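Local coordinates for solute Binding Protein BlMnBP1, Blac_00780 in complex with mannopentaose (Bifidobacterium, PDB 6I5W), which binds beta-manno-oligosaccharides and probably delivers them to an ABC transporter that confers growth on beta-mannan, at residues T25-R30 with D80-M85; T73-N78 with S96-P101; I84-A89 with Y305-N310. All coordinates share one frame; numbering follows the deposited sequence.

Interaction 1: residues T25-R30 with D80-M85; sequences TFMNNR and DSWDIM. With ZN (zinc ion), chain U; BMA (beta-D-mannopyranose), chain B; BMA (beta-D-mannopyranose), chain C.
Strands 22-28 and 84-86 pair in parallel, F26 opposite I84, in the buried N-terminal part of a bilobal solute-binding protein fold, strand 22-28 lying between strands 57-63 and 84-86. The pairing rests on backbone bonds: I84 N donates to T25 O at 3.0 Å, almost straight at 173°, and I84 O accepts from M27 N at 2.8 Å. T25 O has a second donor, the N of D83 just before the strand, which meets it on a lone pair, and this double grip fixes the start of the pairing. On one face, F26 CD1 packs on I84 CG2 at 3.9 Å, while I84 O lies at the edge of the F26 ring. On the other, the thioethers of M27 and M85 run side by side. M27 SD touches W82 CB at 3.8 Å and stands oblique to the indole, a Met-aromatic contact; M85 CG lies between its backbone N and carbonyl carbon (chi1 78°), and the bent chain brings CE over the centre of the W82 ring. At the outer end D83 chelates a zinc ion through both carboxylate oxygens, with K317 and two waters as further ligands. At the other end, past the Asx turn from N28 OD1 to R30 N, N29 enters the glycan pocket: its ND2 donates to O6 and O2 of the chain B mannose, at 3.0 and 3.1 Å.

Interaction 2: residues T73-N78 with S96-P101; sequences TRLQAN and SNYFVP
L75, on the last turn of helix 67-77, packs against Y98 and F99, of the short, weakly bonded helical turn about 96-98 and the chain that follows, so this partly buried contact joins two elements that flank strand 84-86 in sequence within the solute-binding fold. The CH-pi component comes from L75 CG, which stands over one face of the Y98 ring, 4.0 Å from its centroid and 22° off the normal, displaced toward the rim. With CG anti to the backbone N (chi1 -164°), the leucine reaches both aromatics. Its two methyls supply the apolar part: L75 CD1 touches Y98 CB at 3.7 Å, and CD2 meets F99 CZ at 3.9 Å, oblique to that ring. Y98 CB in turn sits above one face of the F99 ring, offset toward its rim. W82 touches both L75 and F99, which carries the apolar cluster inward from the helix end. Polar groups stay at the margin, and hydrogen bonds between 73-78 and 96-101 are lacking; the backbone of Y98 is instead bonded to K311. Q76 directs its CB away, yet its CA lies 4.0 Å from Y98 OH. N78 leaves the helix with positive phi, and its side-chain OD1 is hydrogen-bonded to N312 ND2.

Interaction 3: residues I84-A89 with Y305-N310; sequences IMMIPA and YSYGIN. With BMA (beta-D-mannopyranose), chain D; BMA (beta-D-mannopyranose), chain B.
M86 threads between Y305 and Y307, and each of its side-chain atoms has a neighbour there. CB lies 3.6 Å from Y305 CD1, oblique to that ring, and CG, anti to the carbonyl carbon (chi1 -56°), passes beside Y305 CB. The chain then bends at chi2 and chi3 and lies alongside Y307, pointing the same way. SD comes 3.6 Å from Y307 CD1, a Met-aromatic contact made obliquely. The terminal CE stands over one face of the Y307 ring in a CH-pi contact, 4.2 Å from the centroid and 22° off the normal; it is also tightly placed, 3.1 Å from Y305 O. Beneath this packing, strand 84-86 runs antiparallel to residues 306-309 of strand 298-309, with 146° between the short segments. This is consistent with the type II periplasmic binding protein fold, where one strand runs antiparallel to its parallel neighbours. M85 and G308 form the hydrogen-bonded pair, G308 N reaching M85 O at 2.7 Å nearly head-on and M85 N returning a bond to G308 O; I84-I309 and M86-Y307 are the non-hydrogen-bonded pairs. Farther on, I87 N donates to S306 O at 2.7 Å, and a water joins I87 O to S306 N. I87 CG1 settles on the bare CA of G308, 3.6 Å away. Just before S306, Y305 lines the glycan site: C5 of the chain D mannose lies over one face of its ring, I87 O and the chain B O6 are at its edge, and Y305 OH accepts from O6 of the chain D mannose at 3.0 Å.

Interactions 1 and 3 are buried and lie on the two edges of the same strand, 84-86: parallel to 22-28 in the first, antiparallel to 298-309 in the second. They share I84 and M85, and W82 O and D83 O of interaction 1 probably bond to N310 of interaction 3. Both rest on backbone bonds and reach the chain B mannose, whereas the zinc belongs to interaction 1 alone. Interaction 2 is nearer the surface and rests on apolar and CH-pi packing. It touches interaction 1 where M27 CE meets R74 CG, and interaction 3 through F99 against I87 and a probable backbone bond from V100 N to I309 O.

Interaction 1: residues T25-R30 with D80-M85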
loop_
_atom_site.group_PDB
_atom_site.type_symbol
_atom_site.label_atom_id
_atom_site.label_comp_id
_atom_site.label_asym_id
_atom_site.label_seq_id
_atom_site.Cartn_x
_atom_site.Cartn_y
_atom_site.Cartn_z
ATOM N N THR A 25 -11.154 -12.004 -17.221
ATOM C CA THR A 25 -11.815 -11.180 -16.227
ATOM C C THR A 25 -10.783 -10.688 -15.218
ATOM O O THR A 25 -10.038 -11.483 -14.628
ATOM C CB THR A 25 -12.929 -11.980 -15.567
ATOM O OG1 THR A 25 -13.996 -12.125 -16.519
ATOM C CG2 THR A 25 -13.409 -11.311 -14.316
ATOM N N PHE A 26 -10.738 -9.379 -15.053
ATOM C CA PHE A 26 -9.766 -8.669 -14.221
ATOM C C PHE A 26 -10.533 -8.101 -13.043
ATOM O O PHE A 26 -11.370 -7.216 -13.222
ATOM C CB PHE A 26 -9.113 -7.568 -15.051
ATOM C CG PHE A 26 -8.129 -6.706 -14.315
ATOM C CD1 PHE A 26 -7.462 -7.168 -13.212
ATOM C CD2 PHE A 26 -7.894 -5.389 -14.731
ATOM C CE1 PHE A 26 -6.560 -6.367 -12.549
ATOM C CE2 PHE A 26 -6.990 -4.574 -14.067
ATOM C CZ PHE A 26 -6.320 -5.070 -12.984
ATOM N N MET A 27 -10.312 -8.666 -11.860
ATOM C CA MET A 27 -10.795 -8.054 -10.626
ATOM C C MET A 27 -9.745 -7.102 -10.056
ATOM O O MET A 27 -8.553 -7.451 -9.963
ATOM C CB MET A 27 -11.109 -9.108 -9.567
ATOM C CG MET A 27 -12.297 -10.016 -9.846
ATOM S SD MET A 27 -12.280 -11.380 -8.644
ATOM C CE MET A 27 -12.515 -10.558 -7.062
ATOM N N ASN A 28 -10.193 -5.915 -9.626
ATOM C CA ASN A 28 -9.320 -5.014 -8.886
ATOM C C ASN A 28 -10.093 -4.056 -7.955
ATOM O O ASN A 28 -11.315 -3.991 -7.957
ATOM C CB ASN A 28 -8.447 -4.222 -9.866
ATOM C CG ASN A 28 -9.277 -3.353 -10.781
ATOM O OD1 ASN A 28 -9.609 -2.219 -10.443
ATOM N ND2 ASN A 28 -9.624 -3.884 -11.942
ATOM N N ASN A 29 -9.333 -3.305 -7.168
ATOM C CA ASN A 29 -9.861 -2.419 -6.147
ATOM C C ASN A 29 -10.118 -1.010 -6.643
ATOM O O ASN A 29 -10.576 -0.173 -5.867
ATOM C CB ASN A 29 -8.870 -2.306 -5.012
ATOM C CG ASN A 29 -7.567 -1.735 -5.476
ATOM O OD1 ASN A 29 -7.073 -2.092 -6.507
ATOM N ND2 ASN A 29 -7.015 -0.777 -4.703
ATOM N N ARG A 30 -9.783 -0.696 -7.889
ATOM C CA ARG A 30 -9.910 0.686 -8.351
ATOM C C ARG A 30 -11.298 0.914 -8.955
ATOM O O ARG A 30 -11.480 1.193 -10.133
ATOM C CB ARG A 30 -8.802 1.036 -9.341
ATOM C CG ARG A 30 -7.371 0.951 -8.800
ATOM C CD ARG A 30 -7.139 1.985 -7.664
ATOM N NE ARG A 30 -7.469 3.320 -8.135
ATOM C CZ ARG A 30 -6.621 4.138 -8.749
ATOM N NH1 ARG A 30 -7.014 5.348 -9.140
ATOM N NH2 ARG A 30 -5.370 3.731 -8.947
ATOM N N ASP A 80 -12.870 -20.885 -11.406
ATOM C CA ASP A 80 -12.281 -20.215 -12.563
ATOM C C ASP A 80 -13.086 -18.989 -12.976
ATOM O O ASP A 80 -12.983 -18.545 -14.126
ATOM C CB ASP A 80 -12.141 -21.175 -13.747
ATOM C CG ASP A 80 -13.503 -21.708 -14.269
ATOM O OD1 ASP A 80 -14.559 -21.518 -13.614
ATOM O OD2 ASP A 80 -13.491 -22.327 -15.363
ATOM N N SER A 81 -13.882 -18.443 -12.048
ATOM C CA SER A 81 -14.712 -17.268 -12.254
ATOM C C SER A 81 -13.924 -15.977 -12.419
ATOM O O SER A 81 -14.536 -14.933 -12.642
ATOM C CB SER A 81 -15.644 -17.062 -11.057
ATOM O OG SER A 81 -14.889 -17.010 -9.854
ATOM N N TRP A 82 -12.608 -16.013 -12.254
ATOM C CA TRP A 82 -11.778 -14.840 -12.459
ATOM C C TRP A 82 -10.442 -15.308 -13.017
ATOM O O TRP A 82 -9.984 -16.416 -12.732
ATOM C CB TRP A 82 -11.563 -14.071 -11.159
ATOM C CG TRP A 82 -10.911 -14.951 -10.229
ATOM C CD1 TRP A 82 -11.505 -15.890 -9.449
ATOM C CD2 TRP A 82 -9.505 -15.063 -9.988
ATOM N NE1 TRP A 82 -10.563 -16.564 -8.711
ATOM C CE2 TRP A 82 -9.325 -16.080 -9.028
ATOM C CE3 TRP A 82 -8.381 -14.388 -10.469
ATOM C CZ2 TRP A 82 -8.062 -16.450 -8.543
ATOM C CZ3 TRP A 82 -7.126 -14.735 -9.972
ATOM C CH2 TRP A 82 -6.976 -15.779 -9.033
ATOM N N ASP A 83 -9.820 -14.433 -13.795
ATOM C CA ASP A 83 -8.543 -14.719 -14.422
ATOM C C ASP A 83 -7.399 -13.979 -13.770
ATOM O O ASP A 83 -6.372 -14.581 -13.428
ATOM C CB ASP A 83 -8.629 -14.357 -15.923
ATOM C CG ASP A 83 -9.949 -14.800 -16.540
ATOM O OD1 ASP A 83 -11.006 -14.176 -16.272
ATOM O OD2 ASP A 83 -9.960 -15.793 -17.289
ATOM N N ILE A 84 -7.539 -12.680 -13.592
ATOM C CA ILE A 84 -6.566 -11.896 -12.852
ATOM C C ILE A 84 -7.283 -11.234 -11.696
ATOM O O ILE A 84 -8.380 -10.684 -11.864
ATOM C CB ILE A 84 -5.899 -10.803 -13.700
ATOM C CG1 ILE A 84 -5.218 -11.364 -14.948
ATOM C CG2 ILE A 84 -4.858 -10.049 -12.839
ATOM C CD1 ILE A 84 -4.900 -10.276 -15.932
ATOM N N MET A 85 -6.636 -11.239 -10.544
ATOM C CA MET A 85 -7.022 -10.373 -9.440
ATOM C C MET A 85 -5.781 -9.696 -8.853
ATOM O O MET A 85 -4.646 -10.182 -8.966
ATOM C CB MET A 85 -7.797 -11.142 -8.373
ATOM C CG MET A 85 -6.979 -11.998 -7.449
ATOM S SD MET A 85 -7.918 -12.374 -5.907
ATOM C CE MET A 85 -9.345 -13.228 -6.521
HETATM ZN ZN ZN U . -12.103 -15.772 -17.126
HETATM C C1 BMA B . -7.724 1.866 -2.128
HETATM C C2 BMA B . -7.610 0.745 -1.113
HETATM C C3 BMA B . -6.199 0.647 -0.639
HETATM C C4 BMA B . -5.188 0.633 -1.762
HETATM C C5 BMA B . -5.467 1.796 -2.691
HETATM C C6 BMA B . -4.526 1.893 -3.888
HETATM O O2 BMA B . -7.974 -0.478 -1.807
HETATM O O3 BMA B . -6.088 -0.447 0.179
HETATM O O4 BMA B . -3.891 0.810 -1.227
HETATM O O5 BMA B . -6.836 1.720 -3.126
HETATM O O6 BMA B . -4.413 0.621 -4.563
HETATM C C1 BMA C . -11.368 4.182 -5.050
HETATM C C2 BMA C . -9.893 4.467 -5.186
HETATM C C3 BMA C . -9.100 3.283 -4.616
HETATM C C4 BMA C . -9.625 2.891 -3.260
HETATM C C5 BMA C . -11.151 2.711 -3.274
HETATM C C6 BMA C . -11.667 2.370 -1.918
HETATM O O1 BMA C . -11.982 5.334 -5.516
HETATM O O2 BMA C . -9.605 5.579 -4.413
HETATM O O3 BMA C . -7.722 3.662 -4.601
HETATM O O4 BMA C . -9.073 1.708 -2.817
HETATM O O5 BMA C . -11.669 3.981 -3.687
HETATM O O6 BMA C . -12.940 1.793 -2.010
HETATM O O HOH W 1 -14.215 -16.488 -16.088
HETATM O O HOH W 2 -11.838 -18.169 -16.258
#

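Interaction 2: residues T73-N78 with S96-P101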
loop_
_atom_site.group_PDB
_atom_site.type_symbol
_atom_site.label_atom_id
_atom_site.label_comp_id
_atom_site.label_asym_id
_atom_site.label_seq_id
_atom_site.Cartn_x
_atom_site.Cartn_y
_atom_site.Cartn_z
ATOM N N THR A 73 -12.811 -13.570 -0.526
ATOM C CA THR A 73 -13.920 -14.496 -0.672
ATOM C C THR A 73 -13.850 -15.231 -2.006
ATOM O O THR A 73 -13.889 -16.458 -2.046
ATOM C CB THR A 73 -15.242 -13.755 -0.555
ATOM O OG1 THR A 73 -15.335 -13.182 0.737
ATOM C CG2 THR A 73 -16.407 -14.732 -0.763
ATOM N N ARG A 74 -13.740 -14.497 -3.112
ATOM C CA ARG A 74 -13.672 -15.151 -4.404
ATOM C C ARG A 74 -12.528 -16.137 -4.434
ATOM O O ARG A 74 -12.666 -17.256 -4.924
ATOM C CB ARG A 74 -13.507 -14.128 -5.533
ATOM C CG ARG A 74 -14.700 -13.181 -5.689
ATOM C CD ARG A 74 -15.850 -13.836 -6.473
ATOM N NE ARG A 74 -15.459 -14.080 -7.850
ATOM C CZ ARG A 74 -15.666 -13.233 -8.845
ATOM N NH1 ARG A 74 -16.279 -12.077 -8.618
ATOM N NH2 ARG A 74 -15.259 -13.556 -10.069
ATOM N N LEU A 75 -11.391 -15.744 -3.897
ATOM C CA LEU A 75 -10.211 -16.598 -3.985
ATOM C C LEU A 75 -10.467 -17.940 -3.320
ATOM O O LEU A 75 -10.051 -18.987 -3.825
ATOM C CB LEU A 75 -9.040 -15.867 -3.338
ATOM C CG LEU A 75 -7.631 -16.359 -3.615
ATOM C CD1 LEU A 75 -7.381 -16.420 -5.099
ATOM C CD2 LEU A 75 -6.659 -15.426 -2.905
ATOM N N GLN A 76 -11.186 -17.932 -2.202
ATOM C CA GLN A 76 -11.409 -19.167 -1.468
ATOM C C GLN A 76 -12.477 -20.042 -2.091
ATOM O O GLN A 76 -12.526 -21.230 -1.764
ATOM C CB GLN A 76 -11.761 -18.825 -0.031
ATOM C CG GLN A 76 -10.632 -18.080 0.646
ATOM C CD GLN A 76 -10.934 -17.712 2.080
ATOM O OE1 GLN A 76 -12.088 -17.476 2.447
ATOM N NE2 GLN A 76 -9.896 -17.668 2.908
ATOM N N ALA A 77 -13.327 -19.487 -2.958
ATOM C CA ALA A 77 -14.226 -20.306 -3.770
ATOM C C ALA A 77 -13.443 -21.221 -4.702
ATOM O O ALA A 77 -13.980 -22.236 -5.180
ATOM C CB ALA A 77 -15.143 -19.417 -4.610
ATOM N N ASN A 78 -12.193 -20.871 -4.994
ATOM C CA ASN A 78 -11.279 -21.756 -5.696
ATOM C C ASN A 78 -11.906 -22.305 -6.976
ATOM O O ASN A 78 -11.992 -23.502 -7.178
ATOM C CB ASN A 78 -10.838 -22.898 -4.765
ATOM C CG ASN A 78 -9.751 -23.757 -5.372
ATOM O OD1 ASN A 78 -8.883 -23.267 -6.103
ATOM N ND2 ASN A 78 -9.783 -25.049 -5.067
ATOM N N SER A 96 0.821 -20.663 -4.060
ATOM C CA SER A 96 0.853 -21.751 -5.045
ATOM C C SER A 96 -0.476 -22.485 -5.124
ATOM O O SER A 96 -0.786 -23.119 -6.137
ATOM C CB SER A 96 1.933 -22.774 -4.685
ATOM O OG SER A 96 1.670 -23.303 -3.389
ATOM N N ASN A 97 -1.237 -22.453 -4.041
ATOM C CA ASN A 97 -2.581 -22.983 -4.051
ATOM C C ASN A 97 -3.539 -22.167 -4.904
ATOM O O ASN A 97 -4.611 -22.674 -5.249
ATOM C CB ASN A 97 -3.113 -23.048 -2.618
ATOM C CG ASN A 97 -2.255 -23.933 -1.726
ATOM O OD1 ASN A 97 -1.799 -24.997 -2.152
ATOM N ND2 ASN A 97 -2.010 -23.486 -0.497
ATOM N N TYR A 98 -3.217 -20.914 -5.234
ATOM C CA TYR A 98 -4.182 -20.115 -5.967
ATOM C C TYR A 98 -3.669 -19.448 -7.218
ATOM O O TYR A 98 -4.495 -19.077 -8.055
ATOM C CB TYR A 98 -4.784 -19.027 -5.064
ATOM C CG TYR A 98 -5.620 -19.558 -3.926
ATOM C CD1 TYR A 98 -6.928 -19.964 -4.121
ATOM C CD2 TYR A 98 -5.106 -19.629 -2.659
ATOM C CE1 TYR A 98 -7.690 -20.454 -3.074
ATOM C CE2 TYR A 98 -5.856 -20.113 -1.608
ATOM C CZ TYR A 98 -7.141 -20.518 -1.814
ATOM O OH TYR A 98 -7.877 -20.999 -0.745
ATOM N N PHE A 99 -2.360 -19.308 -7.404
ATOM C CA PHE A 99 -1.838 -18.394 -8.412
ATOM C C PHE A 99 -0.808 -19.046 -9.306
ATOM O O PHE A 99 -0.030 -19.894 -8.868
ATOM C CB PHE A 99 -1.164 -17.125 -7.780
ATOM C CG PHE A 99 -2.091 -16.305 -6.986
ATOM C CD1 PHE A 99 -3.096 -15.585 -7.619
ATOM C CD2 PHE A 99 -1.998 -16.264 -5.617
ATOM C CE1 PHE A 99 -3.990 -14.845 -6.890
ATOM C CE2 PHE A 99 -2.876 -15.507 -4.873
ATOM C CZ PHE A 99 -3.877 -14.803 -5.505
ATOM N N VAL A 100 -0.780 -18.585 -10.556
ATOM C CA VAL A 100 0.230 -19.036 -11.516
ATOM C C VAL A 100 1.577 -18.444 -11.144
ATOM O O VAL A 100 1.647 -17.254 -10.786
ATOM C CB VAL A 100 -0.165 -18.634 -12.939
ATOM C CG1 VAL A 100 0.950 -19.029 -13.906
ATOM C CG2 VAL A 100 -1.495 -19.254 -13.337
ATOM N N PRO A 101 2.673 -19.206 -11.206
ATOM C CA PRO A 101 3.994 -18.584 -11.085
ATOM C C PRO A 101 4.386 -17.901 -12.389
ATOM O O PRO A 101 4.360 -18.507 -13.453
ATOM C CB PRO A 101 4.924 -19.760 -10.756
ATOM C CG PRO A 101 4.212 -20.957 -11.264
ATOM C CD PRO A 101 2.751 -20.658 -10.984
#

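Interaction 3: residues I84-A89 with Y305-N310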
loop_
_atom_site.group_PDB
_atom_site.type_symbol
_atom_site.label_atom_id
_atom_site.label_comp_id
_atom_site.label_asym_id
_atom_site.label_seq_id
_atom_site.Cartn_x
_atom_site.Cartn_y
_atom_site.Cartn_z
ATOM N N ILE A 84 -7.539 -12.680 -13.592
ATOM C CA ILE A 84 -6.566 -11.896 -12.852
ATOM C C ILE A 84 -7.283 -11.234 -11.696
ATOM O O ILE A 84 -8.380 -10.684 -11.864
ATOM C CB ILE A 84 -5.899 -10.803 -13.700
ATOM C CG1 ILE A 84 -5.218 -11.364 -14.948
ATOM C CG2 ILE A 84 -4.858 -10.049 -12.839
ATOM C CD1 ILE A 84 -4.900 -10.276 -15.932
ATOM N N MET A 85 -6.636 -11.239 -10.544
ATOM C CA MET A 85 -7.022 -10.373 -9.440
ATOM C C MET A 85 -5.781 -9.696 -8.853
ATOM O O MET A 85 -4.646 -10.182 -8.966
ATOM C CB MET A 85 -7.797 -11.142 -8.373
ATOM C CG MET A 85 -6.979 -11.998 -7.449
ATOM S SD MET A 85 -7.918 -12.374 -5.907
ATOM C CE MET A 85 -9.345 -13.228 -6.521
ATOM N N MET A 86 -6.006 -8.539 -8.243
ATOM C CA MET A 86 -5.038 -7.968 -7.319
ATOM C C MET A 86 -4.958 -8.865 -6.084
ATOM O O MET A 86 -5.978 -9.266 -5.523
ATOM C CB MET A 86 -5.465 -6.559 -6.955
ATOM C CG MET A 86 -5.658 -5.634 -8.173
ATOM S SD MET A 86 -4.390 -5.917 -9.413
ATOM C CE MET A 86 -3.109 -4.799 -8.946
ATOM N N ILE A 87 -3.753 -9.238 -5.684
ATOM C CA ILE A 87 -3.609 -10.270 -4.659
ATOM C C ILE A 87 -3.973 -9.723 -3.281
ATOM O O ILE A 87 -3.431 -8.691 -2.817
ATOM C CB ILE A 87 -2.188 -10.858 -4.672
ATOM C CG1 ILE A 87 -1.954 -11.626 -5.978
ATOM C CG2 ILE A 87 -1.984 -11.783 -3.488
ATOM C CD1 ILE A 87 -0.493 -11.991 -6.256
ATOM N N PRO A 88 -4.943 -10.385 -2.596
ATOM C CA PRO A 88 -5.339 -9.921 -1.257
ATOM C C PRO A 88 -4.442 -10.502 -0.181
ATOM O O PRO A 88 -3.404 -11.088 -0.482
ATOM C CB PRO A 88 -6.792 -10.391 -1.129
ATOM C CG PRO A 88 -6.972 -11.462 -2.172
ATOM C CD PRO A 88 -5.735 -11.546 -3.027
ATOM N N ALA A 89 -4.810 -10.342 1.079
ATOM C CA ALA A 89 -3.878 -10.634 2.158
ATOM C C ALA A 89 -3.884 -12.127 2.449
ATOM O O ALA A 89 -4.528 -12.604 3.383
ATOM C CB ALA A 89 -4.229 -9.828 3.406
ATOM N N TYR A 305 -0.915 -2.767 -5.434
ATOM C CA TYR A 305 -1.612 -4.061 -5.455
ATOM C C TYR A 305 -0.869 -4.860 -6.518
ATOM O O TYR A 305 -0.426 -4.303 -7.489
ATOM C CB TYR A 305 -3.104 -3.867 -5.677
ATOM C CG TYR A 305 -3.949 -4.049 -4.446
ATOM C CD1 TYR A 305 -4.069 -5.282 -3.847
ATOM C CD2 TYR A 305 -4.650 -2.995 -3.900
ATOM C CE1 TYR A 305 -4.850 -5.466 -2.726
ATOM C CE2 TYR A 305 -5.443 -3.159 -2.786
ATOM C CZ TYR A 305 -5.546 -4.400 -2.196
ATOM O OH TYR A 305 -6.322 -4.584 -1.105
ATOM N N SER A 306 -0.701 -6.141 -6.289
ATOM C CA SER A 306 0.027 -6.991 -7.217
ATOM C C SER A 306 -0.904 -7.896 -8.022
ATOM O O SER A 306 -1.832 -8.513 -7.484
ATOM C CB SER A 306 1.033 -7.855 -6.435
ATOM O OG SER A 306 2.082 -7.084 -5.894
ATOM N N TYR A 307 -0.638 -7.970 -9.325
ATOM C CA TYR A 307 -1.411 -8.793 -10.237
ATOM C C TYR A 307 -1.168 -10.279 -9.974
ATOM O O TYR A 307 -0.035 -10.747 -10.069
ATOM C CB TYR A 307 -1.027 -8.479 -11.676
ATOM C CG TYR A 307 -1.191 -7.078 -12.155
ATOM C CD1 TYR A 307 -2.435 -6.571 -12.424
ATOM C CD2 TYR A 307 -0.082 -6.277 -12.386
ATOM C CE1 TYR A 307 -2.589 -5.291 -12.889
ATOM C CE2 TYR A 307 -0.224 -4.992 -12.861
ATOM C CZ TYR A 307 -1.496 -4.514 -13.120
ATOM O OH TYR A 307 -1.686 -3.226 -13.581
ATOM N N GLY A 308 -2.221 -11.010 -9.658
ATOM C CA GLY A 308 -2.146 -12.459 -9.518
ATOM C C GLY A 308 -3.026 -13.168 -10.540
ATOM O O GLY A 308 -4.132 -12.701 -10.841
ATOM N N ILE A 309 -2.547 -14.301 -11.051
ATOM C CA ILE A 309 -3.231 -15.002 -12.141
ATOM C C ILE A 309 -3.780 -16.338 -11.646
ATOM O O ILE A 309 -3.050 -17.155 -11.064
ATOM C CB ILE A 309 -2.312 -15.224 -13.346
ATOM C CG1 ILE A 309 -1.999 -13.907 -14.024
ATOM C CG2 ILE A 309 -2.996 -16.150 -14.336
ATOM C CD1 ILE A 309 -1.041 -14.055 -15.209
ATOM N N ASN A 310 -5.064 -16.561 -11.909
ATOM C CA ASN A 310 -5.779 -17.725 -11.409
ATOM C C ASN A 310 -5.188 -19.013 -11.971
ATOM O O ASN A 310 -5.188 -19.237 -13.179
ATOM C CB ASN A 310 -7.266 -17.616 -11.774
ATOM C CG ASN A 310 -8.150 -18.615 -11.013
ATOM O OD1 ASN A 310 -7.664 -19.520 -10.313
ATOM N ND2 ASN A 310 -9.460 -18.419 -11.130
HETATM C C1 BMA D . -3.082 -0.455 -1.141
HETATM C C2 BMA D . -1.677 0.054 -1.067
HETATM C C3 BMA D . -0.804 -1.178 -1.030
HETATM C C4 BMA D . -1.254 -2.219 -0.029
HETATM C C5 BMA D . -2.752 -2.479 -0.054
HETATM C C6 BMA D . -3.211 -3.249 1.157
HETATM O O2 BMA D . -1.398 0.865 0.084
HETATM O O3 BMA D . 0.565 -0.821 -0.791
HETATM O O4 BMA D . -0.624 -3.448 -0.462
HETATM O O5 BMA D . -3.391 -1.230 -0.049
HETATM O O6 BMA D . -4.567 -3.501 1.016
HETATM C C1 BMA B . -7.724 1.866 -2.128
HETATM C C2 BMA B . -7.610 0.745 -1.113
HETATM C C3 BMA B . -6.199 0.647 -0.639
HETATM C C4 BMA B . -5.188 0.633 -1.762
HETATM C C5 BMA B . -5.467 1.796 -2.691
HETATM C C6 BMA B . -4.526 1.893 -3.888
HETATM O O2 BMA B . -7.974 -0.478 -1.807
HETATM O O3 BMA B . -6.088 -0.447 0.179
HETATM O O4 BMA B . -3.891 0.810 -1.227
HETATM O O5 BMA B . -6.836 1.720 -3.126
HETATM O O6 BMA B . -4.413 0.621 -4.563
HETATM O O HOH W 3 -1.217 -7.538 -3.732
#